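Local coordinates for protein urocanate hydratase (Paenibacillus sp. Soil724D2, PDB 7NED) that probably catalyses the NAD-dependent hydration of thiourocanate, a step in bacterial ergothioneine breakdown, and binds NAD+ and urocanate, at residues A[3-8]-A[29-34]; A[52-57]-A[76-81]; A[85-90]-A[470-475]; A[372-377]-A[405-410]. All coordinates share one frame; numbering follows the deposited sequence.

Contact 1: A[3-8]-A[29-34]. With EDO (1,2-ethanediol), chain D.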
loop_
_atom_site.group_PDB
_atom_site.type_symbol
_atom_site.label_atom_id
_atom_site.label_comp_id
_atom_site.label_asym_id
_atom_site.label_seq_id
_atom_site.Cartn_x
_atom_site.Cartn_y
_atom_site.Cartn_z
ATOM N N ARG A 3 -32.415 2.916 14.758
ATOM C CA ARG A 3 -31.432 2.557 13.742
ATOM C C ARG A 3 -30.939 3.800 13.016
ATOM O O ARG A 3 -31.712 4.721 12.735
ATOM C CB ARG A 3 -32.065 1.574 12.759
ATOM C CG ARG A 3 -31.084 0.674 12.065
ATOM C CD ARG A 3 -31.684 -0.704 11.785
ATOM N NE ARG A 3 -30.677 -1.527 11.129
ATOM C CZ ARG A 3 -30.288 -1.312 9.882
ATOM N NH1 ARG A 3 -29.342 -2.066 9.328
ATOM N NH2 ARG A 3 -30.828 -0.318 9.199
ATOM N N ILE A 4 -29.633 3.837 12.716
ATOM C CA ILE A 4 -29.086 4.972 11.991
ATOM C C ILE A 4 -29.597 4.934 10.567
ATOM O O ILE A 4 -29.620 3.871 9.922
ATOM C CB ILE A 4 -27.549 4.946 12.012
ATOM C CG1 ILE A 4 -27.033 5.306 13.409
ATOM C CG2 ILE A 4 -26.999 5.892 10.961
ATOM C CD1 ILE A 4 -25.639 4.737 13.701
ATOM N N THR A 5 -29.995 6.090 10.063
ATOM C CA THR A 5 -30.377 6.230 8.663
ATOM C C THR A 5 -29.712 7.471 8.098
ATOM O O THR A 5 -29.384 8.413 8.836
ATOM C CB THR A 5 -31.907 6.357 8.490
ATOM O OG1 THR A 5 -32.365 7.473 9.269
ATOM C CG2 THR A 5 -32.608 5.073 8.927
ATOM N N ALA A 6 -29.495 7.463 6.789
ATOM C CA ALA A 6 -28.966 8.646 6.138
ATOM C C ALA A 6 -29.980 9.777 6.178
ATOM O O ALA A 6 -31.186 9.575 5.952
ATOM C CB ALA A 6 -28.596 8.336 4.680
ATOM N N ALA A 7 -29.476 10.985 6.419
ATOM C CA ALA A 7 -30.292 12.172 6.253
ATOM C C ALA A 7 -30.853 12.227 4.836
ATOM O O ALA A 7 -30.148 11.972 3.863
ATOM C CB ALA A 7 -29.465 13.433 6.551
ATOM N N ARG A 8 -32.135 12.550 4.731
ATOM C CA ARG A 8 -32.809 12.813 3.468
ATOM C C ARG A 8 -33.057 14.304 3.341
ATOM O O ARG A 8 -33.155 15.011 4.351
ATOM C CB ARG A 8 -34.172 12.118 3.405
ATOM C CG ARG A 8 -34.177 10.810 2.694
ATOM C CD ARG A 8 -33.332 9.852 3.421
ATOM N NE ARG A 8 -33.596 8.500 2.953
ATOM C CZ ARG A 8 -33.022 7.414 3.454
ATOM N NH1 ARG A 8 -32.156 7.528 4.444
ATOM N NH2 ARG A 8 -33.369 6.210 3.003
ATOM N N VAL A 29 -24.248 3.401 4.484
ATOM C CA VAL A 29 -23.757 2.025 4.587
ATOM C C VAL A 29 -24.197 1.417 5.914
ATOM O O VAL A 29 -24.343 0.193 6.019
ATOM C CB VAL A 29 -22.224 1.901 4.409
ATOM C CG1 VAL A 29 -21.769 2.507 3.080
ATOM C CG2 VAL A 29 -21.467 2.528 5.578
ATOM N N LEU A 30 -24.377 2.238 6.958
ATOM C CA LEU A 30 -24.895 1.693 8.211
ATOM C C LEU A 30 -26.389 1.384 8.078
ATOM O O LEU A 30 -26.866 0.337 8.542
ATOM C CB LEU A 30 -24.616 2.665 9.370
ATOM C CG LEU A 30 -23.134 2.767 9.788
ATOM C CD1 LEU A 30 -22.878 3.926 10.766
ATOM C CD2 LEU A 30 -22.637 1.476 10.387
ATOM N N GLU A 31 -27.121 2.244 7.374
ATOM C CA GLU A 31 -28.534 1.983 7.136
ATOM C C GLU A 31 -28.734 0.668 6.388
ATOM O O GLU A 31 -29.654 -0.103 6.702
ATOM C CB GLU A 31 -29.159 3.148 6.365
ATOM C CG GLU A 31 -30.661 2.929 6.009
ATOM C CD GLU A 31 -31.315 4.168 5.407
ATOM O OE1 GLU A 31 -30.662 5.251 5.367
ATOM O OE2 GLU A 31 -32.482 4.063 4.959
ATOM N N ASN A 32 -27.904 0.402 5.375
ATOM C CA ASN A 32 -27.992 -0.844 4.637
ATOM C C ASN A 32 -27.159 -1.955 5.246
ATOM O O ASN A 32 -26.989 -2.996 4.610
ATOM C CB ASN A 32 -27.587 -0.633 3.179
ATOM C CG ASN A 32 -28.621 0.185 2.421
ATOM O OD1 ASN A 32 -29.803 0.083 2.710
ATOM N ND2 ASN A 32 -28.172 1.033 1.503
ATOM N N GLY A 33 -26.648 -1.767 6.448
ATOM C CA GLY A 33 -25.709 -2.714 6.993
ATOM C C GLY A 33 -26.407 -3.947 7.516
ATOM O O GLY A 33 -27.545 -3.889 7.985
ATOM N N GLU A 34 -25.708 -5.077 7.416
ATOM C CA GLU A 34 -26.244 -6.347 7.896
ATOM C C GLU A 34 -26.242 -6.433 9.419
ATOM O O GLU A 34 -27.014 -7.212 9.984
ATOM C CB GLU A 34 -25.434 -7.502 7.306
ATOM C CG GLU A 34 -25.609 -7.658 5.764
ATOM C CD GLU A 34 -27.011 -8.177 5.333
ATOM O OE1 GLU A 34 -27.641 -7.508 4.466
ATOM O OE2 GLU A 34 -27.474 -9.263 5.799
HETATM C C1 EDO D . -29.147 -4.145 13.115
HETATM O O1 EDO D . -27.998 -4.021 13.905
HETATM C C2 EDO D . -28.979 -3.370 11.844
HETATM O O2 EDO D . -28.261 -4.071 10.848
#

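Contact 2: A[52-57]-A[76-81]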
loop_
_atom_site.group_PDB
_atom_site.type_symbol
_atom_site.label_atom_id
_atom_site.label_comp_id
_atom_site.label_asym_id
_atom_site.label_seq_id
_atom_site.Cartn_x
_atom_site.Cartn_y
_atom_site.Cartn_z
ATOM N N TRP A 52 -17.528 2.838 17.987
ATOM C CA TRP A 52 -18.509 3.910 18.030
ATOM C C TRP A 52 -17.860 5.244 18.353
ATOM O O TRP A 52 -18.206 6.262 17.740
ATOM C CB TRP A 52 -19.651 3.587 19.004
ATOM C CG TRP A 52 -20.561 2.569 18.426
ATOM C CD1 TRP A 52 -20.693 1.276 18.814
ATOM C CD2 TRP A 52 -21.451 2.752 17.320
ATOM N NE1 TRP A 52 -21.603 0.632 18.022
ATOM C CE2 TRP A 52 -22.108 1.518 17.109
ATOM C CE3 TRP A 52 -21.768 3.835 16.494
ATOM C CZ2 TRP A 52 -23.044 1.331 16.097
ATOM C CZ3 TRP A 52 -22.721 3.660 15.497
ATOM C CH2 TRP A 52 -23.357 2.410 15.313
ATOM N N PRO A 53 -16.905 5.287 19.276
ATOM C CA PRO A 53 -16.135 6.534 19.452
ATOM C C PRO A 53 -15.555 7.057 18.143
ATOM O O PRO A 53 -15.663 8.256 17.859
ATOM C CB PRO A 53 -15.042 6.129 20.437
ATOM C CG PRO A 53 -15.599 4.981 21.191
ATOM C CD PRO A 53 -16.494 4.231 20.222
ATOM N N SER A 54 -14.955 6.186 17.326
ATOM C CA SER A 54 -14.441 6.645 16.036
ATOM C C SER A 54 -15.558 7.184 15.154
ATOM O O SER A 54 -15.396 8.216 14.489
ATOM C CB SER A 54 -13.718 5.498 15.332
ATOM O OG SER A 54 -12.571 5.152 16.075
ATOM N N TYR A 55 -16.698 6.474 15.102
ATOM C CA TYR A 55 -17.817 6.930 14.289
ATOM C C TYR A 55 -18.256 8.332 14.697
ATOM O O TYR A 55 -18.423 9.222 13.855
ATOM C CB TYR A 55 -18.982 5.934 14.413
ATOM C CG TYR A 55 -20.275 6.489 13.905
ATOM C CD1 TYR A 55 -20.618 6.369 12.565
ATOM C CD2 TYR A 55 -21.170 7.113 14.756
ATOM C CE1 TYR A 55 -21.821 6.870 12.087
ATOM C CE2 TYR A 55 -22.370 7.625 14.278
ATOM C CZ TYR A 55 -22.687 7.496 12.944
ATOM O OH TYR A 55 -23.864 8.017 12.474
ATOM N N HIS A 56 -18.495 8.547 15.991
ATOM C CA HIS A 56 -18.959 9.871 16.411
ATOM C C HIS A 56 -17.939 10.953 16.090
ATOM O O HIS A 56 -18.318 12.067 15.695
ATOM C CB HIS A 56 -19.266 9.874 17.904
ATOM C CG HIS A 56 -20.422 8.989 18.253
ATOM N ND1 HIS A 56 -21.707 9.247 17.818
ATOM C CD2 HIS A 56 -20.485 7.842 18.968
ATOM C CE1 HIS A 56 -22.516 8.299 18.260
ATOM N NE2 HIS A 56 -21.801 7.435 18.962
ATOM N N ALA A 57 -16.643 10.656 16.275
ATOM C CA ALA A 57 -15.618 11.661 15.952
ATOM C C ALA A 57 -15.514 11.900 14.448
ATOM O O ALA A 57 -15.313 13.040 14.017
ATOM C CB ALA A 57 -14.260 11.244 16.529
ATOM N N GLY A 76 -10.258 2.862 10.096
ATOM C CA GLY A 76 -11.556 3.214 10.605
ATOM C C GLY A 76 -11.551 4.204 11.744
ATOM O O GLY A 76 -12.617 4.457 12.327
ATOM N N LYS A 77 -10.397 4.789 12.069
ATOM C CA LYS A 77 -10.323 5.735 13.170
ATOM C C LYS A 77 -9.854 7.088 12.641
ATOM O O LYS A 77 -8.844 7.151 11.929
ATOM C CB LYS A 77 -9.358 5.200 14.247
ATOM C CG LYS A 77 -9.216 6.057 15.527
ATOM C CD LYS A 77 -7.997 5.512 16.278
ATOM C CE LYS A 77 -7.435 6.444 17.287
ATOM N NZ LYS A 77 -6.437 5.661 18.076
ATOM N N PRO A 78 -10.571 8.172 12.909
ATOM C CA PRO A 78 -10.114 9.495 12.464
ATOM C C PRO A 78 -8.892 9.919 13.282
ATOM O O PRO A 78 -8.872 9.788 14.507
ATOM C CB PRO A 78 -11.331 10.399 12.743
ATOM C CG PRO A 78 -11.905 9.770 13.986
ATOM C CD PRO A 78 -11.731 8.263 13.817
ATOM N N ILE A 79 -7.851 10.378 12.594
ATOM C CA ILE A 79 -6.561 10.672 13.205
ATOM C C ILE A 79 -6.308 12.166 13.263
ATOM O O ILE A 79 -5.976 12.705 14.319
ATOM C CB ILE A 79 -5.404 9.973 12.454
ATOM C CG1 ILE A 79 -5.601 8.461 12.380
ATOM C CG2 ILE A 79 -4.004 10.325 13.164
ATOM C CD1 ILE A 79 -5.742 7.773 13.726
ATOM N N GLY A 80 -6.442 12.848 12.132
ATOM C CA GLY A 80 -6.164 14.269 12.159
ATOM C C GLY A 80 -6.754 14.980 10.972
ATOM O O GLY A 80 -7.223 14.369 10.004
ATOM N N ILE A 81 -6.750 16.303 11.070
ATOM C CA ILE A 81 -7.232 17.173 10.006
ATOM C C ILE A 81 -6.044 17.952 9.484
ATOM O O ILE A 81 -5.312 18.552 10.270
ATOM C CB ILE A 81 -8.321 18.147 10.501
ATOM C CG1 ILE A 81 -9.461 17.387 11.176
ATOM C CG2 ILE A 81 -8.815 19.033 9.361
ATOM C CD1 ILE A 81 -10.372 18.265 12.044
#

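Contact 3: A[85-90]-A[470-475]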
loop_
_atom_site.group_PDB
_atom_site.type_symbol
_atom_site.label_atom_id
_atom_site.label_comp_id
_atom_site.label_asym_id
_atom_site.label_seq_id
_atom_site.Cartn_x
_atom_site.Cartn_y
_atom_site.Cartn_z
ATOM N N HIS A 85 -5.972 21.466 -0.170
ATOM C CA HIS A 85 -6.525 22.477 -1.057
ATOM C C HIS A 85 -7.866 21.939 -1.529
ATOM O O HIS A 85 -8.210 20.789 -1.266
ATOM C CB HIS A 85 -5.597 22.796 -2.238
ATOM C CG HIS A 85 -5.174 21.596 -3.017
ATOM N ND1 HIS A 85 -5.782 21.234 -4.199
ATOM C CD2 HIS A 85 -4.232 20.651 -2.770
ATOM C CE1 HIS A 85 -5.214 20.135 -4.665
ATOM N NE2 HIS A 85 -4.263 19.766 -3.821
ATOM N N ARG A 86 -8.641 22.776 -2.206
ATOM C CA ARG A 86 -9.991 22.282 -2.448
ATOM C C ARG A 86 -10.079 21.345 -3.636
ATOM O O ARG A 86 -11.160 20.809 -3.885
ATOM C CB ARG A 86 -10.982 23.441 -2.624
ATOM C CG ARG A 86 -10.831 24.247 -3.893
ATOM C CD ARG A 86 -11.774 25.478 -3.850
ATOM N NE ARG A 86 -11.799 26.179 -5.130
ATOM C CZ ARG A 86 -10.896 27.097 -5.485
ATOM N NH1 ARG A 86 -9.903 27.426 -4.652
ATOM N NH2 ARG A 86 -10.977 27.685 -6.671
ATOM N N PHE A 87 -8.982 21.132 -4.370
ATOM C CA PHE A 87 -8.960 20.101 -5.397
ATOM C C PHE A 87 -8.226 18.865 -4.925
ATOM O O PHE A 87 -7.716 18.083 -5.743
ATOM C CB PHE A 87 -8.359 20.645 -6.687
ATOM C CG PHE A 87 -9.186 21.720 -7.281
ATOM C CD1 PHE A 87 -10.285 21.401 -8.080
ATOM C CD2 PHE A 87 -8.914 23.055 -6.996
ATOM C CE1 PHE A 87 -11.072 22.399 -8.609
ATOM C CE2 PHE A 87 -9.696 24.061 -7.522
ATOM C CZ PHE A 87 -10.784 23.731 -8.342
ATOM N N ALA A 88 -8.167 18.677 -3.632
ATOM C CA ALA A 88 -7.598 17.489 -3.032
ATOM C C ALA A 88 -8.701 16.727 -2.331
ATOM O O ALA A 88 -9.716 17.320 -1.964
ATOM C CB ALA A 88 -6.508 17.852 -2.015
ATOM N N PRO A 89 -8.548 15.427 -2.124
ATOM C CA PRO A 89 -9.559 14.673 -1.370
ATOM C C PRO A 89 -9.923 15.323 -0.041
ATOM O O PRO A 89 -9.103 15.967 0.617
ATOM C CB PRO A 89 -8.894 13.312 -1.149
ATOM C CG PRO A 89 -8.044 13.128 -2.402
ATOM C CD PRO A 89 -7.502 14.546 -2.690
ATOM N N LEU A 90 -11.197 15.162 0.338
ATOM C CA LEU A 90 -11.626 15.551 1.676
ATOM C C LEU A 90 -11.229 14.503 2.696
ATOM O O LEU A 90 -11.008 14.825 3.877
ATOM C CB LEU A 90 -13.140 15.741 1.721
ATOM C CG LEU A 90 -13.625 17.027 1.069
ATOM C CD1 LEU A 90 -15.155 16.893 0.932
ATOM C CD2 LEU A 90 -13.280 18.199 1.942
ATOM N N SER A 470 -4.243 12.536 -6.791
ATOM C CA SER A 470 -3.711 13.565 -7.669
ATOM C C SER A 470 -4.746 14.062 -8.661
ATOM O O SER A 470 -4.482 15.025 -9.382
ATOM C CB SER A 470 -2.494 13.012 -8.427
ATOM O OG SER A 470 -1.545 12.470 -7.522
ATOM N N SER A 471 -5.901 13.409 -8.743
ATOM C CA SER A 471 -6.887 13.720 -9.771
ATOM C C SER A 471 -8.106 14.450 -9.222
ATOM O O SER A 471 -9.121 14.563 -9.939
ATOM C CB SER A 471 -7.349 12.428 -10.462
ATOM O OG SER A 471 -6.284 11.806 -11.175
ATOM N N MET A 472 -8.076 14.866 -7.961
ATOM C CA MET A 472 -9.095 15.736 -7.363
ATOM C C MET A 472 -10.323 14.979 -6.859
ATOM O O MET A 472 -11.418 15.548 -6.788
ATOM C CB MET A 472 -9.514 16.770 -8.399
ATOM C CG MET A 472 -8.288 17.602 -8.804
ATOM S SD MET A 472 -8.632 18.864 -10.037
ATOM C CE MET A 472 -8.936 17.864 -11.446
ATOM N N ALA A 473 -10.186 13.692 -6.547
ATOM C CA ALA A 473 -11.289 12.916 -6.010
ATOM C C ALA A 473 -11.676 13.446 -4.620
ATOM O O ALA A 473 -10.945 14.224 -3.983
ATOM C CB ALA A 473 -10.887 11.436 -5.943
ATOM N N ASP A 474 -12.859 13.036 -4.150
ATOM C CA ASP A 474 -13.333 13.514 -2.851
ATOM C C ASP A 474 -12.924 12.588 -1.733
ATOM O O ASP A 474 -12.635 13.039 -0.623
ATOM C CB ASP A 474 -14.879 13.642 -2.864
ATOM C CG ASP A 474 -15.336 14.828 -3.710
ATOM O OD1 ASP A 474 -15.744 14.589 -4.869
ATOM O OD2 ASP A 474 -15.195 15.993 -3.258
ATOM N N LEU A 475 -12.884 11.291 -2.000
ATOM C CA LEU A 475 -12.427 10.328 -1.006
ATOM C C LEU A 475 -11.617 9.245 -1.700
ATOM O O LEU A 475 -12.045 8.710 -2.725
ATOM C CB LEU A 475 -13.621 9.696 -0.259
ATOM C CG LEU A 475 -13.338 8.678 0.861
ATOM C CD1 LEU A 475 -14.457 8.662 1.925
ATOM C CD2 LEU A 475 -13.122 7.271 0.325
HETATM O O HOH W 1 -10.802 17.339 -4.529
#

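Contact 4: A[372-377]-A[405-410]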
loop_
_atom_site.group_PDB
_atom_site.type_symbol
_atom_site.label_atom_id
_atom_site.label_comp_id
_atom_site.label_asym_id
_atom_site.label_seq_id
_atom_site.Cartn_x
_atom_site.Cartn_y
_atom_site.Cartn_z
ATOM N N GLU A 372 -31.145 7.119 -23.235
ATOM C CA GLU A 372 -31.093 8.030 -24.336
ATOM C C GLU A 372 -29.678 8.290 -24.824
ATOM O O GLU A 372 -29.449 8.356 -25.973
ATOM C CB GLU A 372 -31.698 9.388 -23.995
ATOM C CG GLU A 372 -33.066 9.417 -23.347
ATOM C CD GLU A 372 -33.401 10.718 -22.562
ATOM O OE1 GLU A 372 -32.515 11.508 -22.199
ATOM O OE2 GLU A 372 -34.577 10.963 -22.271
ATOM N N ALA A 373 -28.751 8.478 -23.913
ATOM C CA ALA A 373 -27.406 8.828 -24.257
ATOM C C ALA A 373 -26.456 7.687 -24.570
ATOM O O ALA A 373 -25.458 7.937 -25.154
ATOM C CB ALA A 373 -26.822 9.749 -23.205
ATOM N N PHE A 374 -26.780 6.457 -24.164
ATOM C CA PHE A 374 -25.958 5.276 -24.437
ATOM C C PHE A 374 -26.734 4.215 -25.212
ATOM O O PHE A 374 -26.486 3.014 -25.043
ATOM C CB PHE A 374 -25.417 4.659 -23.141
ATOM C CG PHE A 374 -24.522 5.575 -22.366
ATOM C CD1 PHE A 374 -23.146 5.521 -22.539
ATOM C CD2 PHE A 374 -25.053 6.474 -21.453
ATOM C CE1 PHE A 374 -22.323 6.365 -21.829
ATOM C CE2 PHE A 374 -24.231 7.306 -20.739
ATOM C CZ PHE A 374 -22.865 7.255 -20.932
ATOM N N SER A 375 -27.674 4.641 -26.065
ATOM C CA SER A 375 -28.615 3.698 -26.679
ATOM C C SER A 375 -27.942 2.723 -27.633
ATOM O O SER A 375 -28.487 1.640 -27.865
ATOM C CB SER A 375 -29.737 4.452 -27.410
ATOM O OG SER A 375 -29.226 5.299 -28.434
ATOM N N ASP A 376 -26.748 3.044 -28.149
ATOM C CA ASP A 376 -26.001 2.083 -28.955
ATOM C C ASP A 376 -25.352 0.996 -28.100
ATOM O O ASP A 376 -24.836 0.010 -28.648
ATOM C CB ASP A 376 -24.949 2.834 -29.764
ATOM C CG ASP A 376 -24.013 3.644 -28.870
ATOM O OD1 ASP A 376 -22.842 3.235 -28.689
ATOM O OD2 ASP A 376 -24.480 4.647 -28.275
ATOM N N ASN A 377 -25.391 1.148 -26.775
ATOM C CA ASN A 377 -24.790 0.201 -25.841
ATOM C C ASN A 377 -25.932 -0.657 -25.338
ATOM O O ASN A 377 -26.605 -0.314 -24.368
ATOM C CB ASN A 377 -24.091 0.931 -24.699
ATOM C CG ASN A 377 -23.477 -0.010 -23.706
ATOM O OD1 ASN A 377 -23.871 -1.175 -23.601
ATOM N ND2 ASN A 377 -22.487 0.481 -22.972
ATOM N N HIS A 405 -14.124 2.906 -19.941
ATOM C CA HIS A 405 -13.335 4.128 -20.021
ATOM C C HIS A 405 -14.033 5.159 -20.898
ATOM O O HIS A 405 -14.420 4.869 -22.034
ATOM C CB HIS A 405 -11.944 3.817 -20.581
ATOM C CG HIS A 405 -11.063 5.020 -20.676
ATOM N ND1 HIS A 405 -10.450 5.580 -19.575
ATOM C CD2 HIS A 405 -10.725 5.797 -21.731
ATOM C CE1 HIS A 405 -9.763 6.643 -19.950
ATOM N NE2 HIS A 405 -9.902 6.790 -21.256
ATOM N N GLY A 406 -14.153 6.374 -20.387
ATOM C CA GLY A 406 -14.779 7.459 -21.100
ATOM C C GLY A 406 -16.272 7.495 -20.842
ATOM O O GLY A 406 -16.833 8.570 -20.644
ATOM N N ASP A 407 -16.919 6.332 -20.814
ATOM C CA ASP A 407 -18.349 6.287 -20.488
ATOM C C ASP A 407 -18.611 6.718 -19.047
ATOM O O ASP A 407 -19.560 7.481 -18.789
ATOM C CB ASP A 407 -18.901 4.885 -20.731
ATOM C CG ASP A 407 -19.107 4.588 -22.195
ATOM O OD1 ASP A 407 -18.986 5.517 -23.016
ATOM O OD2 ASP A 407 -19.370 3.422 -22.532
ATOM N N ARG A 408 -17.784 6.267 -18.089
ATOM C CA ARG A 408 -17.974 6.740 -16.717
ATOM C C ARG A 408 -17.932 8.252 -16.686
ATOM O O ARG A 408 -18.770 8.905 -16.049
ATOM C CB ARG A 408 -16.914 6.161 -15.757
ATOM C CG ARG A 408 -17.056 4.692 -15.553
ATOM C CD ARG A 408 -16.178 4.152 -14.444
ATOM N NE ARG A 408 -15.887 2.742 -14.701
ATOM C CZ ARG A 408 -15.137 1.996 -13.909
ATOM N NH1 ARG A 408 -14.628 2.543 -12.804
ATOM N NH2 ARG A 408 -14.865 0.734 -14.223
ATOM N N THR A 409 -16.941 8.828 -17.377
ATOM C CA THR A 409 -16.770 10.275 -17.383
ATOM C C THR A 409 -17.974 10.960 -18.020
ATOM O O THR A 409 -18.498 11.944 -17.491
ATOM C CB THR A 409 -15.489 10.609 -18.149
ATOM O OG1 THR A 409 -14.384 9.951 -17.509
ATOM C CG2 THR A 409 -15.254 12.128 -18.219
ATOM N N LYS A 410 -18.395 10.462 -19.183
ATOM C CA LYS A 410 -19.579 10.983 -19.873
ATOM C C LYS A 410 -20.798 11.012 -18.950
ATOM O O LYS A 410 -21.500 12.030 -18.841
ATOM C CB LYS A 410 -19.846 10.118 -21.109
ATOM C CG LYS A 410 -21.149 10.437 -21.811
ATOM C CD LYS A 410 -21.205 9.746 -23.143
ATOM C CE LYS A 410 -22.595 9.947 -23.775
ATOM N NZ LYS A 410 -22.693 9.056 -24.980
HETATM O O HOH W 2 -21.151 2.802 -24.427
#

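Contact 1: A[3-8]-A[29-34]
Glu31 and Arg8 reach toward each other tip to tip. They join the N-terminal arm of the urocanase N-terminal domain to the C-terminal end of helix 17-31. The salt bridge is end-on and two-pronged. Arg8 NH1 meets Glu31 OE1 at 2.9 Å, on its syn lone pair, and Arg8 NH2 meets Glu31 OE2 at 3.0 Å. The guanidinium and carboxylate planes are 31° apart. Glu31 OE1 also accepts from Ala6 N at 2.9 Å, on its anti side and out of the carboxylate plane. Glu31 CG stands anti to the backbone N (chi1 177°), and the chain runs extended from there past Thr5. Arg8 NH1 also donates to Ala6 O at 2.7 Å. An alanine in place of Glu31 would probably leave the Arg8 guanidinium without its charged mate and the Ala6 N-H without this acceptor. Ile4 CD1 packs on Leu30 CD1, and both side chains also touch Tyr55 of helix 52-64. Glu34, just past the helix, touches NAD and pairs with Arg192 and Arg196. At the helix end Arg3 takes over from Arg8: its NH2 donates to Glu31 O at 2.8 Å, with that oxygen only 3° out of the guanidinium plane.

Contact 2: A[52-57]-A[76-81]
The ring of Pro78 turns its CG and CD atoms to Ser54 and Ala57 of helix 52-64. Pro78 CG lies 3.8 Å from Ala57 CB, and Pro78 CD lies 3.7 Å from Ser54 CB. The aromatic rings of the helix lie against one another. Trp52 CZ3 sits over one face of the Tyr55 ring, 3.9 Å above its plane and offset toward the rim. His56 CE1 lies at the Tyr55 edge, and Tyr55 CD2 lies over the rim of one face of the His56 ring. Tyr55 and His56 leave the helix away from strand 77-83, so small residues are left to meet it. The helix and strand segments approach to 7.4 Å between axes, at an angle of 53°. Ser54 CB rests 3.4 Å from Gly76 O. Ser54 OG stands beside its own backbone N (chi1 -66°), and it lies 3.5 Å from Lys77 CG. A glycine in place of Pro78 would probably open a gap beside Ala57 CB and Ser54 CB and let this end of the strand flex. Lys77 runs extended to its polar partner, Asp525 of the second subunit, in a salt bridge. Ile79 and Ile81 make backbone hydrogen bonds to that subunit, so this outer strand of the sheet carries part of the dimer interface. No hydrogen bond links 52-57 to 76-81. The contact rests on van der Waals fit between small side chains and a proline ring, while the polar ends are satisfied elsewhere.

Contact 3: A[85-90]-A[470-475]
Met472 runs alongside Phe87, its chain heading in the same direction. Met472 CB starts 3.5 Å from Phe87 O. The next atom, CG, comes to 3.2 Å from the same oxygen and also touches Phe87 CB. SD then reaches Phe87 CD1 at 3.6 Å. It stands 4.7 Å from the ring centroid and 58° off the normal, an oblique Met-aromatic contact. Met472 CA also makes a CA-H...O contact with Phe87 O. Ile506 and Thr510 of helix 502-525 pack on the same methionine, as does His85 of the second subunit. Further along, Pro89 CA makes a CA-H...O contact with Ala473 O at 3.0 Å. Leu90 N donates to Asp474 O at 2.7 Å, with a bent N-H...O angle of 136°. That bond lies where the parallel neighbour strands 91-95 and 475-480 begin, which bring N-terminal and C-terminal family regions into one sheet. Asp474 and Leu475 both face Thr495 in a classic beta bulge. The Asp474 carboxylate forms salt bridges with Arg507 and Arg18, which probably stabilise its negative charge. Across the contact itself, one backbone hydrogen bond is backed by C-H donors on carbonyl oxygens and by sulfur against a ring.

Contact 4: A[372-377]-A[405-410]
The Lys410 chain lies across one face of the Phe374 ring, and this is the close-packed half of the contact. Phe374 CZ lies 3.7 Å from both CG and CD of Lys410. Lys410 CE then passes over the face, offset toward the rim, as a CH-pi contact. NZ follows over the same face, 4.4 Å from the centroid and 18° off the normal, in cation-pi geometry. Lys410 CG is anti to the backbone N and the chain runs extended from there, with NZ still over the ring. NZ also donates to Ala373 O at 3.0 Å. The ammonium is thus held by a ring face and a carbonyl. Phe403 meets the Phe374 ring as well, their planes at about 50°. Asp407 takes the ring edge: its OD1 lies near the ring plane, 3.6 Å from Phe374 CE1. The carboxylate is turned 82° from the ring.

The other half is looser and wet. Asn377 ND2 and Asp407 OD2 are 4.3 Å apart, and a water joins them. It accepts from Asn377 ND2 at 3.0 Å and donates to Asp407 OD2 at 2.7 Å. Asn377 OD1 is turned to Ile380 N instead. The exposed Asp376 carboxylate stays 5.8 Å from Lys410 NZ, measured from OD2, too far for a salt bridge, though the opposite charges may attract weakly. Two helix features meet here in the urocanase C-terminal domain. A lysine bonds the last carbonyl of helix 360-373, and Asn377 is a side-chain N-cap for helix 378-390.

How the contacts relate
Contacts 1, 2 and 3 open in that order along the chain, and contact 4 is nested inside the long loop closed by contact 3. Contacts 1 and 2 lie 18 Å apart between centres and touch: Ile4 meets Trp52 and Tyr55, and Leu30 meets Tyr55. Both belong to the urocanase N-terminal domain. Contact 2 (20 Å from contact 3, centre to centre) sits on the outer strand 77-83 of the mixed sheet. Contact 3 lies at the start of strands 91-95 and 475-480 of that sheet and so ties the N- and C-terminal regions together. Contacts 2 and 3 both touch the second subunit, so this side of the sheet takes part in the dimer. Contact 4, 38 Å from contact 2 between centres, joins helix ends in the C-terminal region.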